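Local coordinates for restriction endonuclease THAI (Thermoplasma acidophilum, PDB 3NDH), which cuts double-stranded DNA as a type II restriction endonuclease, and intercalates into its specific site without flipping nucleotides, at the interface of chains A and B. Sequence-based numbering; all coordinates share one arbitrary frame. Chains: chain A/B, restriction endonuclease THAI.

Contact 1: the interface of chains A and B. Residues chain A 47, 49, 214-215, 218; chain B 61, 64, 68.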
loop_
_atom_site.group_PDB
_atom_site.type_symbol
_atom_site.label_atom_id
_atom_site.label_comp_id
_atom_site.label_asym_id
_atom_site.label_seq_id
_atom_site.Cartn_x
_atom_site.Cartn_y
_atom_site.Cartn_z
ATOM N N GLU A 47 2.112 2.802 -11.468
ATOM C CA GLU A 47 3.122 2.780 -10.425
ATOM C C GLU A 47 2.720 1.925 -9.219
ATOM O O GLU A 47 3.482 1.818 -8.269
ATOM C CB GLU A 47 3.401 4.216 -9.998
ATOM C CG GLU A 47 4.001 4.997 -11.188
ATOM C CD GLU A 47 4.189 6.447 -10.939
ATOM O OE1 GLU A 47 4.417 6.822 -9.772
ATOM O OE2 GLU A 47 4.152 7.206 -11.941
ATOM N N SER A 49 1.086 -1.421 -9.498
ATOM C CA SER A 49 0.587 -2.686 -10.027
ATOM C C SER A 49 1.684 -3.750 -10.067
ATOM O O SER A 49 2.844 -3.487 -9.734
ATOM C CB SER A 49 0.035 -2.476 -11.438
ATOM O OG SER A 49 -1.108 -1.635 -11.420
ATOM N N ALA A 214 7.905 -0.332 -14.376
ATOM C CA ALA A 214 8.172 -0.015 -12.974
ATOM C C ALA A 214 9.584 -0.348 -12.525
ATOM O O ALA A 214 10.126 0.304 -11.634
ATOM C CB ALA A 214 7.174 -0.746 -12.080
ATOM N N PHE A 215 10.165 -1.379 -13.130
ATOM C CA PHE A 215 11.470 -1.919 -12.699
ATOM C C PHE A 215 12.637 -1.146 -13.289
ATOM O O PHE A 215 13.717 -1.171 -12.725
ATOM C CB PHE A 215 11.594 -3.394 -13.084
ATOM C CG PHE A 215 10.521 -4.237 -12.497
ATOM C CD1 PHE A 215 10.665 -4.795 -11.235
ATOM C CD2 PHE A 215 9.353 -4.468 -13.190
ATOM C CE1 PHE A 215 9.654 -5.543 -10.682
ATOM C CE2 PHE A 215 8.337 -5.209 -12.637
ATOM C CZ PHE A 215 8.502 -5.774 -11.396
ATOM N N TRP A 218 15.016 1.085 -11.137
ATOM C CA TRP A 218 15.812 0.387 -10.161
ATOM C C TRP A 218 16.875 -0.473 -10.821
ATOM O O TRP A 218 17.990 -0.515 -10.315
ATOM C CB TRP A 218 14.902 -0.416 -9.237
ATOM C CG TRP A 218 13.825 0.402 -8.613
ATOM C CD1 TRP A 218 12.510 0.340 -8.915
ATOM C CD2 TRP A 218 13.970 1.459 -7.650
ATOM N NE1 TRP A 218 11.804 1.275 -8.178
ATOM C CE2 TRP A 218 12.683 1.967 -7.391
ATOM C CE3 TRP A 218 15.058 1.997 -6.958
ATOM C CZ2 TRP A 218 12.459 3.005 -6.490
ATOM C CZ3 TRP A 218 14.834 3.027 -6.065
ATOM C CH2 TRP A 218 13.545 3.512 -5.833
ATOM N N LEU B 61 7.262 -1.525 -2.714
ATOM C CA LEU B 61 8.317 -0.842 -3.449
ATOM C C LEU B 61 9.715 -1.437 -3.201
ATOM O O LEU B 61 10.519 -1.611 -4.116
ATOM C CB LEU B 61 8.256 0.657 -3.140
ATOM C CG LEU B 61 9.133 1.601 -3.938
ATOM C CD1 LEU B 61 9.097 1.287 -5.443
ATOM C CD2 LEU B 61 8.729 3.079 -3.665
ATOM N N ARG B 64 10.130 -4.424 -5.392
ATOM C CA ARG B 64 10.511 -4.031 -6.744
ATOM C C ARG B 64 12.010 -3.807 -6.849
ATOM O O ARG B 64 12.633 -4.172 -7.834
ATOM C CB ARG B 64 9.767 -2.753 -7.169
ATOM C CG ARG B 64 9.637 -2.570 -8.635
ATOM C CD ARG B 64 8.808 -1.345 -8.930
ATOM N NE ARG B 64 7.395 -1.489 -8.594
ATOM C CZ ARG B 64 6.559 -0.485 -8.312
ATOM N NH1 ARG B 64 6.974 0.765 -8.309
ATOM N NH2 ARG B 64 5.294 -0.730 -8.007
ATOM N N SER B 68 14.551 -6.093 -9.026
ATOM C CA SER B 68 15.418 -5.437 -9.971
ATOM C C SER B 68 16.875 -5.833 -9.807
ATOM O O SER B 68 17.603 -5.928 -10.794
ATOM C CB SER B 68 15.239 -3.928 -9.828
ATOM O OG SER B 68 13.930 -3.523 -10.210
HETATM O O HOH W 1 9.239 1.798 -9.361
HETATM O O HOH W 2 5.785 -3.783 -9.855
HETATM O O HOH W 3 3.868 -2.871 -7.168
#

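Contact 2: the interface of chains A and B. Residues chain A 63, 81-85, 87, 90-91; chain B 50-51.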
loop_
_atom_site.group_PDB
_atom_site.type_symbol
_atom_site.label_atom_id
_atom_site.label_comp_id
_atom_site.label_asym_id
_atom_site.label_seq_id
_atom_site.Cartn_x
_atom_site.Cartn_y
_atom_site.Cartn_z
ATOM N N GLU A 63 -4.610 9.443 -3.405
ATOM C CA GLU A 63 -4.838 10.433 -2.345
ATOM C C GLU A 63 -3.874 11.600 -2.490
ATOM O O GLU A 63 -4.288 12.756 -2.371
ATOM C CB GLU A 63 -4.654 9.782 -0.987
ATOM C CG GLU A 63 -4.897 10.690 0.211
ATOM C CD GLU A 63 -4.169 10.134 1.404
ATOM O OE1 GLU A 63 -4.404 8.949 1.791
ATOM O OE2 GLU A 63 -3.299 10.868 1.936
ATOM N N THR A 81 -0.832 18.605 4.902
ATOM C CA THR A 81 -0.638 17.225 4.448
ATOM C C THR A 81 0.156 16.402 5.445
ATOM O O THR A 81 0.332 15.218 5.255
ATOM C CB THR A 81 0.090 17.180 3.097
ATOM O OG1 THR A 81 1.299 17.952 3.165
ATOM C CG2 THR A 81 -0.811 17.742 1.992
ATOM N N ASP A 82 0.611 17.035 6.523
ATOM C CA ASP A 82 1.504 16.411 7.495
ATOM C C ASP A 82 0.778 15.580 8.560
ATOM O O ASP A 82 0.983 15.752 9.773
ATOM C CB ASP A 82 2.387 17.476 8.140
ATOM C CG ASP A 82 1.604 18.515 8.874
ATOM O OD1 ASP A 82 0.384 18.592 8.677
ATOM O OD2 ASP A 82 2.208 19.272 9.674
ATOM N N LEU A 83 -0.068 14.661 8.102
ATOM C CA LEU A 83 -0.800 13.751 8.971
ATOM C C LEU A 83 -0.118 12.391 8.883
ATOM O O LEU A 83 0.214 11.953 7.790
ATOM C CB LEU A 83 -2.247 13.622 8.495
ATOM C CG LEU A 83 -3.160 14.831 8.724
ATOM C CD1 LEU A 83 -2.848 15.916 7.742
ATOM C CD2 LEU A 83 -4.623 14.438 8.625
ATOM N N PRO A 84 0.105 11.713 10.021
ATOM C CA PRO A 84 0.739 10.394 9.983
ATOM C C PRO A 84 -0.030 9.457 9.083
ATOM O O PRO A 84 -1.247 9.486 9.064
ATOM C CB PRO A 84 0.668 9.915 11.434
ATOM C CG PRO A 84 0.490 11.133 12.239
ATOM C CD PRO A 84 -0.222 12.134 11.385
ATOM N N ILE A 85 0.693 8.599 8.373
ATOM C CA ILE A 85 0.080 7.787 7.336
ATOM C C ILE A 85 -0.935 6.783 7.899
ATOM O O ILE A 85 -1.843 6.381 7.173
ATOM C CB ILE A 85 1.167 7.083 6.473
ATOM C CG1 ILE A 85 0.557 6.549 5.199
ATOM C CG2 ILE A 85 1.859 5.925 7.227
ATOM C CD1 ILE A 85 1.573 6.274 4.123
ATOM N N GLU A 87 -3.056 7.495 10.442
ATOM C CA GLU A 87 -4.161 8.241 11.059
ATOM C C GLU A 87 -5.503 7.693 10.546
ATOM O O GLU A 87 -5.711 7.599 9.344
ATOM C CB GLU A 87 -4.020 9.721 10.699
ATOM C CG GLU A 87 -5.143 10.614 11.166
ATOM C CD GLU A 87 -5.010 10.991 12.600
ATOM O OE1 GLU A 87 -6.045 11.365 13.191
ATOM O OE2 GLU A 87 -3.873 10.921 13.130
ATOM N N ILE A 90 -8.872 10.691 8.533
ATOM C CA ILE A 90 -8.451 11.986 8.060
ATOM C C ILE A 90 -7.180 11.826 7.234
ATOM O O ILE A 90 -6.204 11.249 7.686
ATOM C CB ILE A 90 -8.184 12.959 9.230
ATOM C CG1 ILE A 90 -9.400 13.091 10.170
ATOM C CG2 ILE A 90 -7.765 14.311 8.678
ATOM C CD1 ILE A 90 -9.080 13.878 11.426
ATOM N N ASP A 91 -7.214 12.337 6.013
ATOM C CA ASP A 91 -6.078 12.275 5.115
ATOM C C ASP A 91 -5.367 13.591 4.900
ATOM O O ASP A 91 -4.180 13.593 4.588
ATOM C CB ASP A 91 -6.553 11.717 3.778
ATOM C CG ASP A 91 -6.943 10.272 3.886
ATOM O OD1 ASP A 91 -6.160 9.444 4.419
ATOM O OD2 ASP A 91 -8.052 9.915 3.448
ATOM N N ARG B 50 3.915 9.445 4.956
ATOM C CA ARG B 50 3.159 10.681 5.121
ATOM C C ARG B 50 3.506 11.177 6.504
ATOM O O ARG B 50 3.506 10.391 7.464
ATOM C CB ARG B 50 1.657 10.442 4.911
ATOM C CG ARG B 50 0.913 11.699 4.490
ATOM C CD ARG B 50 -0.565 11.422 4.278
ATOM N NE ARG B 50 -1.217 11.058 5.539
ATOM C CZ ARG B 50 -2.395 10.477 5.646
ATOM N NH1 ARG B 50 -3.108 10.194 4.571
ATOM N NH2 ARG B 50 -2.878 10.187 6.837
ATOM N N ALA B 51 3.763 12.486 6.608
ATOM C CA ALA B 51 4.312 13.091 7.812
ATOM C C ALA B 51 5.544 12.362 8.334
ATOM O O ALA B 51 5.737 12.226 9.537
ATOM C CB ALA B 51 3.233 13.174 8.899
HETATM O O HOH W 4 -5.240 8.578 7.012
HETATM O O HOH W 5 3.226 14.305 4.415
#

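Contact 1: the interface of chains A and B
B:Arg64 reaches from helix 58-74 of chain B between A:Ala214, A:Phe215 and the backbone carbonyl of A:Glu47. This is part of the two-fold interface between two copies of ThaI, a restriction endonuclease, and is probably a dimer contact. The tip of the arginine makes a direct polar bond. The guanidinium nitrogen B:Arg64 NH2 donates to the backbone A:Glu47 O at 3.1 Å. A:Glu47 directly follows helix 27-46, so this end of the helix would probably favour a positive partner. The donor sits above the carbonyl plane, 59° out of it. The methyl CB of A:Ala214 lies over one guanidinium face, toward the rim, and is 3.6 Å from B:Arg64 NE. Farther back, B:Arg64 CG touches the ring atom CD1 of A:Phe215 at 3.6 Å. The ring stands steeply against the guanidinium plane, at 77°.

Waters add to the grip. Water 1 lies at the guanidinium edge, 2.7 Å from B:Arg64 NH1, and also bonds to A:Ala214 O and to the indole NE1 of A:Trp218. Water 2 joins B:Arg64 NE to A:Ser49 O. Water 3, in the guanidinium plane, joins NH2 to the same carbonyl. An alanine in place of B:Arg64 would probably leave A:Glu47 O without its partner and these waters less firmly held, with a gap beside A:Phe215.

The indole of A:Trp218, on helix 216-223, packs against B:Leu61. The methyl CD1 of B:Leu61 is 3.8 Å from A:Trp218 NE1, and the two side chains cross at about a right angle. One helical turn beyond B:Arg64, B:Ser68 OG lies in plane at the A:Phe215 ring edge. B:Ser68 OG donates to B:Arg64 O, 2.8 Å away, in its own helix. With OG beside its backbone N (chi1 -66°), the hydroxyl reaches both B:Arg64 O and, weakly, A:Phe215 O.

Contact 2: the interface of chains A and B
Strand 49-50 of chain B and the loop after it, with B:Arg50 and B:Ala51, meet loop 81-91 and helix 58-74 of chain A. ThaI is a restriction endonuclease, and A:Asp91 is a sodium ligand in this structure, which suggests the metal site of a PD-(D/E)XK-type nuclease. B:Arg50 therefore reaches from the other subunit to the edge of a probable active site.

The arginine is held through all three of its nitrogens. B:Arg50 NH1 forms a salt bridge with the carboxylate OE2 of A:Glu63 at 2.7 Å, met on the syn side. B:Arg50 NH1 forms another with A:Asp91 OD1 at 3.1 Å, met on the anti side. Both acceptors lie close to the guanidinium plane, but the two carboxylates are turned out of it, A:Asp91 by 67°. B:Arg50 NE donates to the backbone O of A:Leu83 at 2.8 Å. That bond is nearly straight, 169° at the hydrogen, although NE stands above the carbonyl plane. B:Arg50 NH2 donates to A:Pro84 O at 2.8 Å, tilted from the guanidinium plane. B:Arg50 NH2 also meets water 4, which lies at the guanidinium edge 2.9 Å away. These bonds would restrain the flat group from turning.

Water 4 is itself bound by A:Glu87 O, A:Ile90 O and A:Asp91 OD1. It thus ties the arginine to the far part of the loop. The chain of B:Arg50 runs out with CG anti to its backbone N (chi1 -156°) and bends at chi3, which brings NE round to A:Leu83 O. Nearer the backbone, B:Arg50 CB packs on A:Ile85 CB at 3.7 Å.

The methyl CB of B:Ala51 rests on the peptide of A:Leu83, 3.4 Å from its O, and also touches A:Asp82 and A:Pro84. Water 5 joins B:Ala51 N, 2.9 Å away, to A:Thr81 O.

The C-alpha centres of contact 1 and contact 2 lie about 24 Å apart on one two-fold interface, and each has a twin with the chains exchanged. Both use helix 58-74 and strand 49-50, but from opposite chains. A:Ser49 serves contact 1, while B:Arg50 serves contact 2. Likewise A:Glu63 belongs to contact 2 and B:Arg64 to contact 1. In each subunit, neighbouring residues therefore take part in different contacts. Contact 1 brings in the C-terminal segment, whereas contact 2 borders the metal-binding A:Asp91. Pairing of the subunits may thus be coupled to the order of the probable active site.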